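Local atomic coordinates of putative hexose oxidase (Nonomuraea sp. ATCC 39727, PDB entry 5AWV), a protein that binds FAD covalently and probably oxidises a sugar of the glycopeptide antibiotic teicoplanin, which is bound in this complex. Residues Q381-Y384 / E385-H389; T388-D391 / G392-Y395; K440-T443 / W444-L448. All coordinates share one frame; numbering follows the deposited sequence.

Contact 1: residues Q381-Y384 / E385-H389; sequences QAVY and ENMTH. With MAN (alpha-D-mannopyranose), chain B.
The methyl CG2 of Thr388 lies over one face of the Tyr384 ring, at the C-terminal end of helix 377-387. Thr388 CG2 stands 3.8 Å from the centroid of the Tyr384 ring, 18° off the normal, a CH-pi contact displaced toward the rim at CE1 and CZ. The tyrosine has CG anti to the backbone N (chi1 -172°), which sets the ring beside the carbonyl carbon, where the methyl of Thr388 can cover it. Threonine suits this place because it is branched: while CG2 covers the ring, OG1 turns back (chi1 52°) and donates to Tyr384 O at 2.8 Å. Thr388 N reaches the same oxygen from the opposite face of the carbonyl plane, in a bent bond. Two residues earlier, Asn386 does much the same: Asn386 ND2 donates to Ala382 O at 2.8 Å, and the backbone N of Asn386 grips that oxygen from the opposite face of its plane. Val383 and Met387 run side by side on the buried flank, and His389 ND1, just past the helix, donates to Glu385 O. At the other end the extended side chain of Gln381 brings NE2 to 3.0 Å from O3 of the mannose, a weak bond; Glu264 holds the same sugar. Two carbonyls near the helix end thus each take a second, side-chain donor, which would offset some of the partial negative charge gathered there.

Contact 2: residues T388-D391 / G392-Y395; sequences THMD and GIDY. With T55 (8-methylnonanoic acid), chain Z.
Met390 and Ile393 are the first and last residues of a type II beta turn, the bend that carries the chain from helix 377-387 into strand 395-402. Their side chains cross at about a right angle, Met390 CB resting 3.8 Å from Ile393 CG1. Met390 has CG placed between its backbone N and carbonyl carbon (chi1 66°), and a bend further out brings the methyl CE to 4.1 Å from Ile393 CG2. The methionine therefore touches the isoleucine at both ends of its chain. Both suit the spot because the flexible thioether of Met390 and the branched chain of Ile393 also pack on Trp444 of helix 438-452, which walls this side of the turn. Asp391 and Gly392 fill the two central positions. Asp391 keeps its carboxylate at the exposed outside of the bend, where a charge costs little. Gly392 has a positive phi of 87°, and a side chain here would run into Asp391 O, so glycine fits the third position of the turn. The closing bond, from Ile393 N to Met390 O, is 3.2 Å long; its donor stands above the carbonyl plane, off the lone pairs. Beyond the turn, Asp394 and Tyr395 belong to the pocket of the 8-methylnonanoic acid: CAD of the acyl chain lies 3.5 Å from Tyr395 CB, while the tyrosine hydroxyl is hydrogen-bonded to Trp399 NE1. On the turn itself, one water donates both to Met390 O, at 2.7 Å, and to Ile393 O, at a short 2.5 Å, linking the first and last carbonyls of the bend.

Contact 3: residues K440-T443 / W444-L448; sequences KHLT and WVRKL
Over one face of the Arg446 guanidinium lies Leu442, one turn earlier on helix 438-452, with CB and CD1 each 3.8 Å from Arg446 NH1. The two side chains run alongside each other and point the same way. Leu442 CG sits 4.3 Å above the guanidinium plane, toward its rim rather than its middle. An arginine chain extended from CG to NE, leaving the helix with CG anti to the carbonyl carbon (chi1 -66°), carries the charged group level with the leucine. Arginine suits the position: its flat face tolerates hydrocarbon while NH2 keeps a salt bridge with Asp477. The other flat groups, the His441 ring and the Trp444 indole, leave the helix on its buried side. His441 takes Asn437 and Asp394 as polar partners and meets the Trp432 ring, while Trp444 NE1 donates to Asn386 O. Backbone bonds from Trp444 N to Lys440 O (3.1 Å) and from Arg446 N to Leu442 O (3.0 Å) keep these residues in helical step. Helix 438-452 packs on two adjacent strands of the sheet and beside helix 377-387: Val445 and Leu448 touch strand 424-432, Val445 and Leu442 also meet strand 363-371, and Trp444 and Lys447 lie against the helix.

In the fold
Along the chain the order is contact 1, contact 2, contact 3. Contact 1 ends helix 377-387, contact 2 shares Thr388 and His389 with it and leads into strand 395-402, and contact 3 lies on helix 438-452, after strand 424-432. Their centres are 10 to 12 Å apart, on the same side of the chain's centre. Contact 3 joins the other two: Lys447 and Trp444 reach Asn386 of contact 1, and His441 NE2 is hydrogen-bonded to Asp394 N of contact 2. The two helices and the loop thus pack together beside the seven-stranded antiparallel sheet that holds both strands, and this corner borders two bound ligand groups, a mannose near contact 1 and, at a separate site, an acyl chain at contact 2.

Contact 1: residues Q381-Y384 / E385-H389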
# COMPACT_ATOMS: atom_id res chain seq x y z
N GLN A 381 -2.65 29.67 7.00
CA GLN A 381 -2.57 30.26 8.34
C GLN A 381 -2.69 29.17 9.41
O GLN A 381 -1.92 29.12 10.36
CB GLN A 381 -3.66 31.33 8.50
CG GLN A 381 -3.50 32.23 9.75
CD GLN A 381 -4.68 33.21 10.01
OE1 GLN A 381 -5.87 32.87 9.80
NE2 GLN A 381 -4.36 34.45 10.49
N ALA A 382 -3.70 28.30 9.25
CA ALA A 382 -3.94 27.21 10.20
C ALA A 382 -2.80 26.22 10.25
O ALA A 382 -2.41 25.81 11.35
CB ALA A 382 -5.24 26.50 9.88
N VAL A 383 -2.20 25.89 9.09
CA VAL A 383 -1.03 25.04 9.13
C VAL A 383 0.14 25.70 9.95
O VAL A 383 0.80 25.06 10.79
CB VAL A 383 -0.56 24.70 7.70
CG1 VAL A 383 0.74 24.02 7.72
CG2 VAL A 383 -1.62 23.86 6.95
N TYR A 384 0.44 26.96 9.60
CA TYR A 384 1.55 27.69 10.31
C TYR A 384 1.31 27.68 11.78
O TYR A 384 2.23 27.38 12.51
CB TYR A 384 1.69 29.10 9.82
CG TYR A 384 2.91 29.77 10.38
CD1 TYR A 384 4.15 29.38 9.96
CD2 TYR A 384 2.83 30.79 11.35
CE1 TYR A 384 5.30 29.94 10.42
CE2 TYR A 384 3.99 31.37 11.84
CZ TYR A 384 5.21 30.93 11.37
OH TYR A 384 6.40 31.40 11.79
N GLU A 385 0.11 28.03 12.20
CA GLU A 385 -0.24 28.13 13.59
C GLU A 385 -0.02 26.83 14.34
O GLU A 385 0.63 26.82 15.38
CB GLU A 385 -1.67 28.66 13.77
CG GLU A 385 -2.41 28.40 15.11
CD GLU A 385 -1.62 28.73 16.37
OE1 GLU A 385 -1.92 28.15 17.47
OE2 GLU A 385 -0.70 29.60 16.26
N ASN A 386 -0.56 25.70 13.83
CA ASN A 386 -0.35 24.45 14.51
C ASN A 386 1.09 23.94 14.43
O ASN A 386 1.65 23.33 15.40
CB ASN A 386 -1.46 23.45 14.01
CG ASN A 386 -2.82 23.84 14.44
OD1 ASN A 386 -3.22 23.53 15.53
ND2 ASN A 386 -3.56 24.54 13.62
N MET A 387 1.78 24.18 13.31
CA MET A 387 3.14 23.70 13.19
C MET A 387 4.16 24.47 14.09
O MET A 387 5.26 23.99 14.30
CB MET A 387 3.64 23.79 11.72
CG MET A 387 3.11 22.71 10.76
SD MET A 387 3.32 21.03 11.35
CE MET A 387 5.10 20.97 11.49
N THR A 388 3.81 25.69 14.48
CA THR A 388 4.64 26.49 15.37
C THR A 388 4.27 26.36 16.82
O THR A 388 4.94 26.97 17.65
CB THR A 388 4.66 27.98 14.93
OG1 THR A 388 3.35 28.50 14.77
CG2 THR A 388 5.35 28.09 13.68
N HIS A 389 3.25 25.55 17.14
CA HIS A 389 2.76 25.28 18.50
C HIS A 389 2.60 23.80 18.75
O HIS A 389 1.52 23.23 18.83
CB HIS A 389 1.54 26.13 18.75
CG HIS A 389 1.92 27.59 18.70
ND1 HIS A 389 1.61 28.41 17.63
CD2 HIS A 389 2.74 28.31 19.51
CE1 HIS A 389 2.17 29.61 17.84
NE2 HIS A 389 2.84 29.57 18.98
C1 MAN B . -3.16 37.09 14.42
C2 MAN B . -2.59 36.43 13.16
C3 MAN B . -2.46 34.93 13.36
C4 MAN B . -1.63 34.65 14.64
C5 MAN B . -2.28 35.26 15.92
C6 MAN B . -1.48 34.91 17.21
O2 MAN B . -1.33 36.94 12.92
O3 MAN B . -1.82 34.30 12.15
O4 MAN B . -1.62 33.29 14.73
O5 MAN B . -2.46 36.70 15.71
O6 MAN B . -0.32 35.79 17.35

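Contact 2: residues T388-D391 / G392-Y395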
# COMPACT_ATOMS: atom_id res chain seq x y z
N THR A 388 3.81 25.69 14.48
CA THR A 388 4.64 26.49 15.37
C THR A 388 4.27 26.36 16.82
O THR A 388 4.94 26.97 17.65
CB THR A 388 4.66 27.98 14.93
OG1 THR A 388 3.35 28.50 14.77
CG2 THR A 388 5.35 28.09 13.68
N HIS A 389 3.25 25.55 17.14
CA HIS A 389 2.76 25.28 18.50
C HIS A 389 2.60 23.80 18.75
O HIS A 389 1.52 23.23 18.83
CB HIS A 389 1.54 26.13 18.75
CG HIS A 389 1.92 27.59 18.70
ND1 HIS A 389 1.61 28.41 17.63
CD2 HIS A 389 2.74 28.31 19.51
CE1 HIS A 389 2.17 29.61 17.84
NE2 HIS A 389 2.84 29.57 18.98
N MET A 390 3.76 23.18 18.83
CA MET A 390 3.86 21.72 18.97
C MET A 390 4.76 21.33 20.12
O MET A 390 5.64 20.47 20.01
CB MET A 390 4.25 21.10 17.59
CG MET A 390 5.60 21.38 17.01
SD MET A 390 5.53 20.96 15.20
CE MET A 390 5.81 19.25 15.34
N ASP A 391 4.57 21.99 21.26
CA ASP A 391 5.31 21.63 22.45
C ASP A 391 4.82 20.27 22.93
O ASP A 391 3.63 20.02 23.01
CB ASP A 391 5.12 22.68 23.55
CG ASP A 391 5.92 23.99 23.27
OD1 ASP A 391 6.93 23.93 22.52
OD2 ASP A 391 5.54 25.07 23.80
N GLY A 392 5.77 19.40 23.18
CA GLY A 392 5.50 18.04 23.63
C GLY A 392 5.28 17.05 22.48
O GLY A 392 5.14 15.87 22.72
N ILE A 393 5.32 17.53 21.25
CA ILE A 393 5.06 16.67 20.09
C ILE A 393 6.36 16.17 19.59
O ILE A 393 7.21 16.98 19.20
CB ILE A 393 4.33 17.44 18.97
CG1 ILE A 393 3.10 18.11 19.55
CG2 ILE A 393 4.09 16.49 17.78
CD1 ILE A 393 2.16 17.10 20.23
N ASP A 394 6.56 14.85 19.63
CA ASP A 394 7.76 14.24 19.14
C ASP A 394 8.02 14.45 17.65
O ASP A 394 9.13 14.82 17.25
CB ASP A 394 7.77 12.72 19.41
CG ASP A 394 7.84 12.35 20.92
OD1 ASP A 394 8.09 13.25 21.73
OD2 ASP A 394 7.62 11.17 21.26
N TYR A 395 7.02 14.15 16.82
CA TYR A 395 7.08 14.46 15.37
C TYR A 395 5.73 14.85 14.93
O TYR A 395 4.76 14.22 15.34
CB TYR A 395 7.53 13.27 14.52
CG TYR A 395 7.55 13.57 13.02
CD1 TYR A 395 8.51 14.42 12.48
CD2 TYR A 395 6.64 12.95 12.13
CE1 TYR A 395 8.54 14.73 11.12
CE2 TYR A 395 6.68 13.21 10.76
CZ TYR A 395 7.59 14.11 10.26
OH TYR A 395 7.64 14.37 8.93
CAD T55 Z . 8.08 10.69 16.85
CAE T55 Z . 8.82 9.42 16.55
CAG T55 Z . 9.03 9.27 15.04
CAH T55 Z . 7.68 9.05 14.35
CAI T55 Z . 7.82 9.12 12.83
CAJ T55 Z . 6.47 8.88 12.15
CAK T55 Z . 6.73 8.48 10.71
CAL T55 Z . 5.46 8.01 10.00
CAF T55 Z . 10.15 9.46 17.26
C T55 Z . 5.81 7.76 8.52
O T55 Z . 6.97 7.89 8.07
O HOH W 1 7.95 19.41 19.09

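Contact 3: residues K440-T443 / W444-L448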
# COMPACT_ATOMS: atom_id res chain seq x y z
N LYS A 440 -1.89 13.25 23.80
CA LYS A 440 -1.41 14.62 23.49
C LYS A 440 -1.10 14.79 21.95
O LYS A 440 -1.39 15.84 21.35
CB LYS A 440 -0.17 14.88 24.31
CG LYS A 440 0.35 16.28 24.25
CD LYS A 440 1.65 16.37 25.05
CE LYS A 440 2.27 17.76 24.95
NZ LYS A 440 1.49 18.87 25.58
N HIS A 441 -0.54 13.75 21.35
CA HIS A 441 -0.27 13.75 19.90
C HIS A 441 -1.56 13.64 19.06
O HIS A 441 -1.70 14.36 18.10
CB HIS A 441 0.65 12.67 19.51
CG HIS A 441 2.02 12.81 20.05
ND1 HIS A 441 2.31 12.71 21.40
CD2 HIS A 441 3.20 13.06 19.42
CE1 HIS A 441 3.60 12.89 21.58
NE2 HIS A 441 4.16 13.10 20.40
N LEU A 442 -2.49 12.77 19.44
CA LEU A 442 -3.78 12.73 18.80
C LEU A 442 -4.43 14.07 18.86
O LEU A 442 -5.02 14.53 17.89
CB LEU A 442 -4.69 11.67 19.41
CG LEU A 442 -4.23 10.19 19.23
CD1 LEU A 442 -5.28 9.21 19.74
CD2 LEU A 442 -3.90 9.82 17.79
N THR A 443 -4.39 14.71 20.01
CA THR A 443 -4.99 16.02 20.16
C THR A 443 -4.45 17.05 19.17
O THR A 443 -5.22 17.80 18.57
CB THR A 443 -4.84 16.53 21.63
OG1 THR A 443 -5.64 15.68 22.48
CG2 THR A 443 -5.33 17.94 21.75
N TRP A 444 -3.14 17.07 19.05
CA TRP A 444 -2.43 18.02 18.21
C TRP A 444 -2.79 17.81 16.72
O TRP A 444 -3.14 18.71 16.02
CB TRP A 444 -0.94 17.84 18.48
CG TRP A 444 -0.17 18.80 17.62
CD1 TRP A 444 0.02 20.11 17.86
CD2 TRP A 444 0.38 18.54 16.30
NE1 TRP A 444 0.71 20.71 16.80
CE2 TRP A 444 0.97 19.76 15.84
CE3 TRP A 444 0.50 17.38 15.50
CZ2 TRP A 444 1.58 19.90 14.56
CZ3 TRP A 444 1.16 17.49 14.24
CH2 TRP A 444 1.68 18.75 13.78
N VAL A 445 -2.70 16.57 16.24
CA VAL A 445 -2.97 16.34 14.79
C VAL A 445 -4.44 16.58 14.45
O VAL A 445 -4.76 17.14 13.37
CB VAL A 445 -2.44 14.93 14.40
CG1 VAL A 445 -3.41 13.82 14.81
CG2 VAL A 445 -2.15 14.87 12.94
N ARG A 446 -5.35 16.23 15.38
CA ARG A 446 -6.74 16.46 15.20
C ARG A 446 -7.08 17.94 15.21
O ARG A 446 -7.92 18.38 14.43
CB ARG A 446 -7.63 15.70 16.20
CG ARG A 446 -7.57 14.21 16.01
CD ARG A 446 -8.11 13.47 17.22
NE ARG A 446 -8.33 12.07 16.86
CZ ARG A 446 -8.45 11.08 17.72
NH1 ARG A 446 -8.41 11.29 19.03
NH2 ARG A 446 -8.64 9.85 17.26
N LYS A 447 -6.36 18.72 16.00
CA LYS A 447 -6.62 20.18 15.99
C LYS A 447 -6.12 20.73 14.64
O LYS A 447 -6.79 21.53 14.06
CB LYS A 447 -5.96 20.92 17.20
CG LYS A 447 -6.23 22.40 17.25
CD LYS A 447 -5.46 23.09 18.40
CE LYS A 447 -5.78 24.60 18.35
NZ LYS A 447 -4.87 25.26 17.35
N LEU A 448 -4.91 20.36 14.23
CA LEU A 448 -4.33 20.76 12.94
C LEU A 448 -5.32 20.51 11.79
O LEU A 448 -5.66 21.43 10.99
CB LEU A 448 -3.04 20.02 12.73
CG LEU A 448 -2.46 19.99 11.30
CD1 LEU A 448 -2.12 21.38 10.84
CD2 LEU A 448 -1.21 19.13 11.30